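Local coordinates for protein cleavage and polyadenylation specificity factor 100 KD subunit (Methanosarcina mazei, PDB 2XR1) that probably terminates transcription by cutting nascent RNA as a zinc-dependent endonuclease and then degrading the released transcript from its 5' end, at residues Gly196-Phe200 / Met223-Leu227; Ala246-Gln251 / Leu275-Gln280; Leu253-Lys259 / Pro295-Val301; Pro417-Val421 / Gly449-Ala454. All blocks are in the same frame, centred on the assembly; numbering follows the deposited sequence.

Contact 1 (Gly196-Phe200 / Met223-Leu227)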
loop_
_atom_site.group_PDB
_atom_site.type_symbol
_atom_site.label_atom_id
_atom_site.label_comp_id
_atom_site.label_asym_id
_atom_site.label_seq_id
_atom_site.Cartn_x
_atom_site.Cartn_y
_atom_site.Cartn_z
ATOM N N GLY B 196 3.857 -19.317 -5.208
ATOM C CA GLY B 196 4.954 -19.085 -4.294
ATOM C C GLY B 196 4.797 -17.805 -3.508
ATOM O O GLY B 196 4.250 -16.843 -4.002
ATOM N N ARG B 197 5.277 -17.861 -2.260
ATOM C CA ARG B 197 5.356 -16.771 -1.303
ATOM C C ARG B 197 4.086 -15.945 -1.162
ATOM O O ARG B 197 4.149 -14.732 -1.070
ATOM C CB ARG B 197 6.573 -15.897 -1.558
ATOM C CG ARG B 197 6.671 -15.319 -2.961
ATOM C CD ARG B 197 7.658 -14.146 -3.046
ATOM N NE ARG B 197 7.518 -13.495 -4.326
ATOM C CZ ARG B 197 8.257 -12.491 -4.751
ATOM N NH1 ARG B 197 9.212 -11.987 -3.982
ATOM N NH2 ARG B 197 8.040 -12.000 -5.975
ATOM N N SER B 198 2.952 -16.637 -1.124
ATOM C CA SER B 198 1.690 -16.080 -0.775
ATOM C C SER B 198 1.818 -15.329 0.519
ATOM O O SER B 198 2.451 -15.816 1.489
ATOM C CB SER B 198 0.654 -17.184 -0.596
ATOM O OG SER B 198 0.180 -17.733 -1.843
ATOM N N CYS B 199 1.199 -14.146 0.535
ATOM C CA CYS B 199 1.227 -13.253 1.683
ATOM C C CYS B 199 0.374 -12.016 1.338
ATOM O O CYS B 199 0.654 -11.342 0.351
ATOM C CB CYS B 199 2.663 -12.835 1.993
ATOM S SG CYS B 199 2.802 -11.814 3.471
ATOM N N PHE B 200 -0.689 -11.764 2.097
ATOM C CA PHE B 200 -1.646 -10.721 1.772
ATOM C C PHE B 200 -1.954 -9.912 3.021
ATOM O O PHE B 200 -1.959 -10.413 4.153
ATOM C CB PHE B 200 -2.934 -11.351 1.215
ATOM C CG PHE B 200 -2.754 -11.984 -0.111
ATOM C CD1 PHE B 200 -2.943 -11.231 -1.299
ATOM C CD2 PHE B 200 -2.339 -13.287 -0.214
ATOM C CE1 PHE B 200 -2.739 -11.797 -2.542
ATOM C CE2 PHE B 200 -2.113 -13.864 -1.487
ATOM C CZ PHE B 200 -2.318 -13.120 -2.649
ATOM N N MET B 223 14.077 -15.947 -2.140
ATOM C CA MET B 223 13.039 -14.902 -2.361
ATOM C C MET B 223 11.848 -14.947 -1.390
ATOM O O MET B 223 11.140 -15.925 -1.278
ATOM C CB MET B 223 12.509 -14.975 -3.804
ATOM C CG MET B 223 12.424 -13.633 -4.542
ATOM S SD MET B 223 11.985 -13.767 -6.341
ATOM C CE MET B 223 13.583 -13.470 -7.137
ATOM N N THR B 224 11.641 -13.854 -0.686
ATOM C CA THR B 224 10.608 -13.766 0.302
ATOM C C THR B 224 9.501 -12.866 -0.213
ATOM O O THR B 224 9.653 -12.208 -1.220
ATOM C CB THR B 224 11.175 -13.142 1.583
ATOM O OG1 THR B 224 11.480 -11.770 1.334
ATOM C CG2 THR B 224 12.441 -13.859 2.035
ATOM N N PRO B 225 8.367 -12.845 0.469
ATOM C CA PRO B 225 7.421 -11.779 0.188
ATOM C C PRO B 225 8.037 -10.402 0.533
ATOM O O PRO B 225 9.061 -10.338 1.224
ATOM C CB PRO B 225 6.275 -12.084 1.116
ATOM C CG PRO B 225 6.426 -13.518 1.457
ATOM C CD PRO B 225 7.847 -13.831 1.414
ATOM N N TYR B 226 7.435 -9.329 0.024
ATOM C CA TYR B 226 7.916 -7.987 0.326
ATOM C C TYR B 226 7.495 -7.579 1.747
ATOM O O TYR B 226 6.585 -6.778 1.938
ATOM C CB TYR B 226 7.410 -6.955 -0.717
ATOM C CG TYR B 226 7.895 -7.204 -2.118
ATOM C CD1 TYR B 226 9.088 -6.724 -2.536
ATOM C CD2 TYR B 226 7.159 -7.973 -2.991
ATOM C CE1 TYR B 226 9.556 -7.000 -3.827
ATOM C CE2 TYR B 226 7.599 -8.251 -4.244
ATOM C CZ TYR B 226 8.781 -7.775 -4.657
ATOM O OH TYR B 226 9.201 -8.035 -5.912
ATOM N N LEU B 227 8.180 -8.129 2.741
ATOM C CA LEU B 227 7.840 -7.874 4.130
ATOM C C LEU B 227 8.403 -6.546 4.650
ATOM O O LEU B 227 8.045 -6.165 5.761
ATOM C CB LEU B 227 8.332 -9.005 5.028
ATOM C CG LEU B 227 7.720 -10.385 4.814
ATOM C CD1 LEU B 227 8.364 -11.454 5.731
ATOM C CD2 LEU B 227 6.181 -10.343 4.987
#
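Arg197 reaches across to the 223-227 loop and has the largest share of the buried surface, followed by Pro225 and Cys199. Both segments belong to the metallo-beta-lactamase domain: 196-200 leads into strand 199-203, whereas the other lies in the loop between strands 208-211 and 240-242. The Arg197 chain is extended from CG to NE, which carries its guanidinium past the backbone of Thr224. There NH1 donates to Thr224 O at 2.8 Å with an N-H...O angle of 152°, and the acceptor lies near the guanidinium plane. Met223 SD sits over one face of that group, offset toward its rim, while the Tyr226 ring is inclined by 45° to it. NE also forms a salt bridge with Glu194, a second polar restraint on the same group. Pro225 packs at the root of this arm, its CD 3.8 Å from Arg197 CB and its CG 3.6 Å from Arg197 O. Tyr226 also meets Trp183 of the second subunit, ring planes near perpendicular, at the dimer interface. Cys199 continues the apolar seam: its CB is 3.8 Å from Pro225 CB, and with SG anti to the backbone N (chi1 -176°) the sulfur comes to 4.0 Å from Leu227 CD2.

Contact 2 (Ala246-Gln251 / Leu275-Gln280). With ZN (zinc ion), chain F; ZN (zinc ion), chain E.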
loop_
_atom_site.group_PDB
_atom_site.type_symbol
_atom_site.label_atom_id
_atom_site.label_comp_id
_atom_site.label_asym_id
_atom_site.label_seq_id
_atom_site.Cartn_x
_atom_site.Cartn_y
_atom_site.Cartn_z
ATOM N N ALA B 246 -1.114 -25.893 5.536
ATOM C CA ALA B 246 0.226 -26.168 6.038
ATOM C C ALA B 246 1.319 -26.100 5.018
ATOM O O ALA B 246 2.459 -26.186 5.386
ATOM C CB ALA B 246 0.274 -27.522 6.717
ATOM N N HIS B 247 0.995 -25.924 3.740
ATOM C CA HIS B 247 2.034 -25.937 2.717
ATOM C C HIS B 247 3.084 -24.847 2.953
ATOM O O HIS B 247 2.762 -23.723 3.314
ATOM C CB HIS B 247 1.444 -25.832 1.325
ATOM C CG HIS B 247 0.910 -27.120 0.782
ATOM N ND1 HIS B 247 -0.149 -27.164 -0.098
ATOM C CD2 HIS B 247 1.306 -28.395 0.962
ATOM C CE1 HIS B 247 -0.384 -28.420 -0.427
ATOM N NE2 HIS B 247 0.480 -29.185 0.207
ATOM N N LEU B 248 4.341 -25.213 2.746
ATOM C CA LEU B 248 5.443 -24.290 2.928
ATOM C C LEU B 248 5.240 -22.963 2.203
ATOM O O LEU B 248 5.522 -21.928 2.766
ATOM C CB LEU B 248 6.773 -24.946 2.559
ATOM C CG LEU B 248 7.350 -25.648 3.796
ATOM C CD1 LEU B 248 8.416 -26.648 3.433
ATOM C CD2 LEU B 248 7.835 -24.638 4.864
ATOM N N ASP B 249 4.679 -22.998 0.992
ATOM C CA ASP B 249 4.474 -21.797 0.188
ATOM C C ASP B 249 3.380 -20.940 0.780
ATOM O O ASP B 249 2.992 -19.995 0.141
ATOM C CB ASP B 249 4.184 -22.150 -1.303
ATOM C CG ASP B 249 2.826 -22.898 -1.525
ATOM O OD1 ASP B 249 2.652 -23.984 -0.926
ATOM O OD2 ASP B 249 1.927 -22.450 -2.306
ATOM N N HIS B 250 2.844 -21.303 1.954
ATOM C CA HIS B 250 1.867 -20.471 2.677
ATOM C C HIS B 250 2.155 -20.143 4.174
ATOM O O HIS B 250 1.573 -19.190 4.726
ATOM C CB HIS B 250 0.504 -21.126 2.607
ATOM C CG HIS B 250 -0.013 -21.275 1.213
ATOM N ND1 HIS B 250 -0.960 -20.432 0.663
ATOM C CD2 HIS B 250 0.309 -22.160 0.250
ATOM C CE1 HIS B 250 -1.188 -20.804 -0.581
ATOM N NE2 HIS B 250 -0.429 -21.843 -0.863
ATOM N N GLN B 251 2.963 -20.981 4.832
ATOM C CA GLN B 251 3.340 -20.818 6.237
ATOM C C GLN B 251 4.863 -20.721 6.444
ATOM O O GLN B 251 5.343 -20.278 7.491
ATOM C CB GLN B 251 2.773 -21.956 7.089
ATOM C CG GLN B 251 3.057 -23.449 6.632
ATOM C CD GLN B 251 4.438 -23.980 7.017
ATOM O OE1 GLN B 251 5.238 -23.286 7.660
ATOM N NE2 GLN B 251 4.733 -25.210 6.629
ATOM N N LEU B 275 0.978 -29.848 11.138
ATOM C CA LEU B 275 1.716 -30.005 9.896
ATOM C C LEU B 275 2.728 -28.893 9.761
ATOM O O LEU B 275 3.865 -29.154 9.415
ATOM C CB LEU B 275 0.779 -30.044 8.702
ATOM C CG LEU B 275 -0.124 -31.278 8.656
ATOM C CD1 LEU B 275 -1.356 -31.129 7.725
ATOM C CD2 LEU B 275 0.737 -32.474 8.349
ATOM N N MET B 276 2.328 -27.672 10.086
ATOM C CA MET B 276 3.173 -26.503 9.981
ATOM C C MET B 276 4.460 -26.683 10.799
ATOM O O MET B 276 5.559 -26.363 10.336
ATOM C CB MET B 276 2.410 -25.288 10.495
ATOM C CG MET B 276 3.270 -24.048 10.749
ATOM S SD MET B 276 2.210 -22.568 10.931
ATOM C CE MET B 276 1.565 -22.790 12.601
ATOM N N VAL B 277 4.329 -27.176 12.028
ATOM C CA VAL B 277 5.512 -27.413 12.847
ATOM C C VAL B 277 6.415 -28.469 12.190
ATOM O O VAL B 277 7.640 -28.315 12.118
ATOM C CB VAL B 277 5.121 -27.820 14.304
ATOM C CG1 VAL B 277 6.283 -28.487 15.054
ATOM C CG2 VAL B 277 4.640 -26.570 15.056
ATOM N N LEU B 278 5.794 -29.534 11.708
ATOM C CA LEU B 278 6.535 -30.626 11.066
ATOM C C LEU B 278 7.297 -30.129 9.866
ATOM O O LEU B 278 8.513 -30.345 9.745
ATOM C CB LEU B 278 5.577 -31.713 10.597
ATOM C CG LEU B 278 6.252 -32.932 9.999
ATOM C CD1 LEU B 278 7.056 -33.618 11.065
ATOM C CD2 LEU B 278 5.231 -33.841 9.415
ATOM N N LEU B 279 6.580 -29.463 8.969
ATOM C CA LEU B 279 7.205 -28.991 7.749
ATOM C C LEU B 279 8.226 -27.897 7.995
ATOM O O LEU B 279 9.208 -27.844 7.304
ATOM C CB LEU B 279 6.169 -28.487 6.756
ATOM C CG LEU B 279 5.190 -29.507 6.197
ATOM C CD1 LEU B 279 4.179 -28.791 5.292
ATOM C CD2 LEU B 279 5.940 -30.654 5.506
ATOM N N GLN B 280 7.993 -27.027 8.960
ATOM C CA GLN B 280 8.940 -25.966 9.241
ATOM C C GLN B 280 10.257 -26.513 9.777
ATOM O O GLN B 280 11.333 -26.181 9.261
ATOM C CB GLN B 280 8.336 -24.944 10.199
ATOM C CG GLN B 280 7.302 -24.005 9.545
ATOM C CD GLN B 280 6.662 -23.037 10.525
ATOM O OE1 GLN B 280 6.964 -23.058 11.699
ATOM N NE2 GLN B 280 5.784 -22.174 10.037
HETATM ZN ZN ZN F . -0.062 -23.061 -2.582
HETATM ZN ZN ZN E . -1.148 -25.732 -1.129
#
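Ala246 and Gln251 meet one side of helix 270-290 through Leu275, Met276, Leu279 and Gln280. Segment 246-251 carries most of the HxHxDH signature of the metallo-beta-lactamase fold, which begins at His245. Metal bonds come first: His247 ND1 binds one zinc ion at 2.0 Å, while Asp249 OD2 and His250 NE2 bind the other. Asp355 bridges the two ions; His245 and His332 complete the first site and His607 the second. Among the hydrogen bonds, Gln251 NE2 donates to Ala246 O at 2.8 Å, with the acceptor in the amide plane. Gln251 CG sits between its backbone N and carbonyl carbon (chi1 52°) and the chain bends again at chi2, folding the amide back over its own turn; the bond thus joins the residue after His250 to Ala246. Gln280 NE2 donates to Gln251 OE1, although the place of that oxygen is less sure, and makes a weak bond to Gln251 O at 3.2 Å; the two side-chain amide planes are 49° apart. Apolar packing pairs Ala246 with Leu275, and Leu248 CG with Leu279 CB at 4.3 Å. Van der Waals contacts line the Gln251 chain: Met276 SD lies 3.9 Å from its CB, and Leu279 CB 3.6 Å from its NE2.

Contact 3 (Leu253-Lys259 / Pro295-Val301)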
loop_
_atom_site.group_PDB
_atom_site.type_symbol
_atom_site.label_atom_id
_atom_site.label_comp_id
_atom_site.label_asym_id
_atom_site.label_seq_id
_atom_site.Cartn_x
_atom_site.Cartn_y
_atom_site.Cartn_z
ATOM N N LEU B 253 7.441 -18.903 5.996
ATOM C CA LEU B 253 8.148 -17.757 6.532
ATOM C C LEU B 253 7.406 -17.094 7.690
ATOM O O LEU B 253 7.843 -16.059 8.204
ATOM C CB LEU B 253 8.433 -16.751 5.437
ATOM C CG LEU B 253 9.568 -17.178 4.479
ATOM C CD1 LEU B 253 9.691 -16.151 3.378
ATOM C CD2 LEU B 253 10.862 -17.339 5.186
ATOM N N VAL B 254 6.360 -17.725 8.191
ATOM C CA VAL B 254 5.727 -17.198 9.368
ATOM C C VAL B 254 6.719 -17.059 10.528
ATOM O O VAL B 254 6.640 -16.089 11.268
ATOM C CB VAL B 254 4.518 -18.016 9.794
ATOM C CG1 VAL B 254 4.038 -17.616 11.254
ATOM C CG2 VAL B 254 3.421 -17.841 8.759
ATOM N N PRO B 255 7.659 -17.996 10.690
ATOM C CA PRO B 255 8.600 -17.750 11.742
ATOM C C PRO B 255 9.517 -16.561 11.487
ATOM O O PRO B 255 10.057 -16.023 12.447
ATOM C CB PRO B 255 9.407 -19.063 11.823
ATOM C CG PRO B 255 8.496 -20.077 11.350
ATOM C CD PRO B 255 7.720 -19.383 10.221
ATOM N N LEU B 256 9.721 -16.153 10.238
ATOM C CA LEU B 256 10.564 -14.988 9.966
ATOM C C LEU B 256 9.894 -13.731 10.523
ATOM O O LEU B 256 10.558 -12.811 10.984
ATOM C CB LEU B 256 10.766 -14.834 8.455
ATOM C CG LEU B 256 11.790 -13.832 7.926
ATOM C CD1 LEU B 256 13.152 -14.072 8.501
ATOM C CD2 LEU B 256 11.842 -13.933 6.461
ATOM N N LEU B 257 8.553 -13.698 10.473
ATOM C CA LEU B 257 7.791 -12.607 11.103
ATOM C C LEU B 257 8.174 -12.473 12.563
ATOM O O LEU B 257 8.416 -11.368 13.047
ATOM C CB LEU B 257 6.285 -12.825 10.997
ATOM C CG LEU B 257 5.751 -12.827 9.561
ATOM C CD1 LEU B 257 4.270 -13.151 9.461
ATOM C CD2 LEU B 257 6.035 -11.494 8.891
ATOM N N PHE B 258 8.262 -13.592 13.262
ATOM C CA PHE B 258 8.654 -13.545 14.671
ATOM C C PHE B 258 10.126 -13.111 14.852
ATOM O O PHE B 258 10.463 -12.344 15.759
ATOM C CB PHE B 258 8.340 -14.881 15.337
ATOM C CG PHE B 258 6.884 -15.083 15.569
ATOM C CD1 PHE B 258 6.265 -14.525 16.658
ATOM C CD2 PHE B 258 6.137 -15.786 14.692
ATOM C CE1 PHE B 258 4.952 -14.697 16.865
ATOM C CE2 PHE B 258 4.789 -15.950 14.898
ATOM C CZ PHE B 258 4.204 -15.401 15.971
ATOM N N LYS B 259 10.990 -13.584 13.970
ATOM C CA LYS B 259 12.376 -13.194 14.031
ATOM C C LYS B 259 12.500 -11.676 13.965
ATOM O O LYS B 259 13.366 -11.088 14.596
ATOM C CB LYS B 259 13.155 -13.814 12.882
ATOM C CG LYS B 259 14.645 -13.522 12.926
ATOM C CD LYS B 259 15.388 -14.283 11.809
ATOM C CE LYS B 259 16.858 -13.886 11.689
ATOM N NZ LYS B 259 17.629 -15.078 11.207
ATOM N N PRO B 295 16.607 -19.380 6.746
ATOM C CA PRO B 295 16.022 -18.051 7.042
ATOM C C PRO B 295 15.824 -17.754 8.539
ATOM O O PRO B 295 16.016 -16.620 8.956
ATOM C CB PRO B 295 14.692 -18.063 6.278
ATOM C CG PRO B 295 14.360 -19.473 6.091
ATOM C CD PRO B 295 15.623 -20.299 6.164
ATOM N N TYR B 296 15.480 -18.771 9.323
ATOM C CA TYR B 296 15.367 -18.642 10.776
ATOM C C TYR B 296 15.876 -19.891 11.484
ATOM O O TYR B 296 16.054 -20.927 10.849
ATOM C CB TYR B 296 13.920 -18.387 11.178
ATOM C CG TYR B 296 12.941 -19.308 10.480
ATOM C CD1 TYR B 296 12.717 -20.603 10.932
ATOM C CD2 TYR B 296 12.265 -18.887 9.350
ATOM C CE1 TYR B 296 11.855 -21.431 10.280
ATOM C CE2 TYR B 296 11.385 -19.705 8.717
ATOM C CZ TYR B 296 11.188 -20.979 9.174
ATOM O OH TYR B 296 10.314 -21.815 8.521
ATOM N N GLU B 297 16.129 -19.784 12.792
ATOM C CA GLU B 297 16.523 -20.952 13.603
ATOM C C GLU B 297 15.295 -21.649 14.257
ATOM O O GLU B 297 14.191 -21.097 14.250
ATOM C CB GLU B 297 17.556 -20.537 14.643
ATOM N N SER B 298 15.496 -22.854 14.792
ATOM C CA SER B 298 14.402 -23.665 15.334
ATOM C C SER B 298 13.696 -22.988 16.492
ATOM O O SER B 298 12.489 -23.176 16.683
ATOM C CB SER B 298 14.845 -25.095 15.734
ATOM O OG SER B 298 15.875 -25.115 16.722
ATOM N N GLY B 299 14.417 -22.156 17.225
ATOM C CA GLY B 299 13.806 -21.320 18.255
ATOM C C GLY B 299 12.637 -20.457 17.794
ATOM O O GLY B 299 11.740 -20.153 18.573
ATOM N N MET B 300 12.625 -20.063 16.524
ATOM C CA MET B 300 11.530 -19.261 16.002
ATOM C C MET B 300 10.331 -20.088 15.639
ATOM O O MET B 300 9.244 -19.551 15.512
ATOM C CB MET B 300 11.987 -18.483 14.782
ATOM C CG MET B 300 12.976 -17.383 15.094
ATOM S SD MET B 300 12.305 -16.174 16.277
ATOM C CE MET B 300 13.259 -16.550 17.733
ATOM N N VAL B 301 10.528 -21.388 15.425
ATOM C CA VAL B 301 9.395 -22.311 15.240
ATOM C C VAL B 301 8.722 -22.473 16.608
ATOM O O VAL B 301 7.525 -22.388 16.718
ATOM C CB VAL B 301 9.866 -23.675 14.667
ATOM C CG1 VAL B 301 8.698 -24.653 14.503
ATOM C CG2 VAL B 301 10.563 -23.461 13.345
#
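Pro255 sets its CB over the centre of one face of the Tyr296 ring in a CH-pi contact: this atom stands 3.5 Å from the ring centroid and only 1° off the ring normal. Pro255 CG is displaced toward the phenol end, 3.6 Å from Tyr296 CZ. The Tyr296 CG lies between its backbone N and carbonyl carbon (chi1 46°), a torsion that swings the ring back over the proline. At the far end its hydroxyl is hydrogen-bonded to Gly252 O, so the ring is held by a polar link as well as by packing on its face. Leu253 CD2 approaches the ring at its edge, 4.3 Å from Tyr296 CE2, and also touches Pro295 CB.

These meetings join the short helix 254-259, for which Leu253 is the N-cap residue, to the loop leading into helix 299-306 within the metallo-beta-lactamase domain. Helix 270-290 backs the junction, with Tyr283 against Pro295 and Ile284 against Tyr296.

A second apolar group forms round Met300. Its CB is 4.0 Å from Pro255 CB, and bends at chi2 and chi3 bring SD beside the helix backbone, 3.7 Å from Lys259 N. Polar contact across the segments comes from Lys259: its NZ donates to Pro295 O at 3.2 Å, approaching 30° out of the carbonyl plane.

Contact 4 (Pro417-Val421 / Gly449-Ala454)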
loop_
_atom_site.group_PDB
_atom_site.type_symbol
_atom_site.label_atom_id
_atom_site.label_comp_id
_atom_site.label_asym_id
_atom_site.label_seq_id
_atom_site.Cartn_x
_atom_site.Cartn_y
_atom_site.Cartn_z
ATOM N N PRO B 417 7.830 -38.233 -7.063
ATOM C CA PRO B 417 8.022 -37.119 -6.164
ATOM C C PRO B 417 6.719 -36.633 -5.623
ATOM O O PRO B 417 5.723 -36.720 -6.292
ATOM C CB PRO B 417 8.641 -36.039 -7.040
ATOM C CG PRO B 417 8.258 -36.395 -8.361
ATOM C CD PRO B 417 8.259 -37.884 -8.415
ATOM N N ALA B 418 6.752 -36.147 -4.393
ATOM C CA ALA B 418 5.558 -35.820 -3.637
ATOM C C ALA B 418 5.922 -34.859 -2.535
ATOM O O ALA B 418 7.062 -34.736 -2.157
ATOM C CB ALA B 418 4.996 -37.080 -3.030
ATOM N N PHE B 419 4.927 -34.196 -1.995
ATOM C CA PHE B 419 5.087 -33.436 -0.769
ATOM C C PHE B 419 4.794 -34.314 0.405
ATOM O O PHE B 419 4.105 -35.319 0.256
ATOM C CB PHE B 419 4.168 -32.209 -0.810
ATOM C CG PHE B 419 4.570 -31.236 -1.866
ATOM C CD1 PHE B 419 5.607 -30.347 -1.637
ATOM C CD2 PHE B 419 3.971 -31.269 -3.115
ATOM C CE1 PHE B 419 6.019 -29.453 -2.648
ATOM C CE2 PHE B 419 4.360 -30.395 -4.112
ATOM C CZ PHE B 419 5.380 -29.481 -3.877
ATOM N N ALA B 420 5.350 -33.962 1.562
ATOM C CA ALA B 420 5.051 -34.698 2.779
ATOM C C ALA B 420 3.555 -34.812 2.968
ATOM O O ALA B 420 3.051 -35.905 3.264
ATOM C CB ALA B 420 5.655 -34.044 3.963
ATOM N N VAL B 421 2.833 -33.703 2.783
ATOM C CA VAL B 421 1.381 -33.735 2.856
ATOM C C VAL B 421 0.794 -33.161 1.596
ATOM O O VAL B 421 1.222 -32.114 1.130
ATOM C CB VAL B 421 0.838 -32.913 4.046
ATOM C CG1 VAL B 421 1.316 -31.479 3.999
ATOM C CG2 VAL B 421 -0.645 -32.918 4.043
ATOM N N GLY B 449 11.200 -38.861 3.483
ATOM C CA GLY B 449 11.121 -37.423 3.741
ATOM C C GLY B 449 9.879 -36.854 4.428
ATOM O O GLY B 449 9.349 -35.818 3.981
ATOM N N MET B 450 9.467 -37.478 5.527
ATOM C CA MET B 450 8.357 -37.003 6.387
ATOM C C MET B 450 6.931 -37.321 5.910
ATOM O O MET B 450 5.952 -36.956 6.574
ATOM C CB MET B 450 8.454 -35.505 6.733
ATOM C CG MET B 450 9.798 -35.012 7.235
ATOM S SD MET B 450 10.309 -35.742 8.766
ATOM C CE MET B 450 10.142 -34.300 9.857
ATOM N N ILE B 451 6.803 -38.045 4.808
ATOM C CA ILE B 451 5.492 -38.445 4.331
ATOM C C ILE B 451 4.754 -39.227 5.381
ATOM O O ILE B 451 3.584 -38.948 5.671
ATOM C CB ILE B 451 5.576 -39.289 3.061
ATOM C CG1 ILE B 451 5.986 -38.399 1.893
ATOM C CG2 ILE B 451 4.244 -39.945 2.765
ATOM C CD1 ILE B 451 6.254 -39.183 0.666
ATOM N N TRP B 452 5.437 -40.213 5.947
ATOM C CA TRP B 452 4.827 -41.120 6.903
ATOM C C TRP B 452 4.364 -40.433 8.197
ATOM O O TRP B 452 3.253 -40.642 8.668
ATOM C CB TRP B 452 5.824 -42.209 7.248
ATOM C CG TRP B 452 5.287 -43.223 8.181
ATOM C CD1 TRP B 452 5.731 -43.498 9.415
ATOM C CD2 TRP B 452 4.166 -44.079 7.941
ATOM N NE1 TRP B 452 4.982 -44.494 9.968
ATOM C CE2 TRP B 452 3.999 -44.862 9.088
ATOM C CE3 TRP B 452 3.276 -44.246 6.861
ATOM C CZ2 TRP B 452 2.991 -45.832 9.205
ATOM C CZ3 TRP B 452 2.270 -45.197 6.968
ATOM C CH2 TRP B 452 2.137 -45.983 8.143
ATOM N N GLU B 453 5.232 -39.634 8.796
ATOM C CA GLU B 453 4.854 -38.813 9.941
ATOM C C GLU B 453 3.692 -37.867 9.603
ATOM O O GLU B 453 2.787 -37.658 10.435
ATOM C CB GLU B 453 6.074 -38.039 10.426
ATOM C CG GLU B 453 5.857 -37.115 11.627
ATOM C CD GLU B 453 5.230 -37.784 12.820
ATOM O OE1 GLU B 453 5.732 -38.871 13.261
ATOM O OE2 GLU B 453 4.241 -37.198 13.311
ATOM N N ALA B 454 3.684 -37.322 8.381
ATOM C CA ALA B 454 2.565 -36.464 7.928
ATOM C C ALA B 454 1.269 -37.251 7.868
ATOM O O ALA B 454 0.195 -36.730 8.146
ATOM C CB ALA B 454 2.853 -35.868 6.609
#
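Ala420 presses against the start of helix 451-460, where it touches Met450, Ile451 and Ala454. This is a junction of the beta-CASP domain, whose parallel sheet includes strand 414-417: segment 417-421 is the loop following that strand, and Met450 is the N-cap residue of the helix. The nearest CA pair across the contact is that of Ala420 and Ile451, 4.1 Å apart. Ala420 CB points across the helix start rather than directly at it, and faces both Met450 CB (4.2 Å) and Ala454 CB (4.3 Å). Ala454 instead points its CB toward the loop, 3.4 Å from Ala420 O; that oxygen accepts hydrogen bonds from Ser424 OG and Gln425 NE2. Ile451 lies along the loop: CG1 is anti to its carbonyl carbon (chi1 -72°), passes 3.9 Å from Ala420 CA, and sends CD1 toward Ala418 CB. The Met450 side chain leads away to helix 270-290, where it packs on Leu278. The loop itself bends toward the metal centre, for Val421 O is the acceptor for NE2 of the zinc ligand His247. On the helix side, Val421 CB rests 4.4 Å from Ala454 CB.

From the N terminus, contact 1 closes first, fastening the loop after strand 208-211 back to the entry of strand 199-203. Contacts 2 and 3 follow and cross, their segments alternating: the metal-binding turn and helix 254-259 run consecutively, then helix 270-290 and the approach to helix 299-306 return to each in the same order. Gln280 touches both Pro255 and Val301, linking the pair. Contact 1 meets this group through Pro225 and Leu253, and through Ser198 and His250. Contact 4 closes last, inside the beta-CASP domain, and reaches contact 2 through Leu279 against Ala420. Contacts 1 and 4 stay apart, with nearest atoms about 10 Å away.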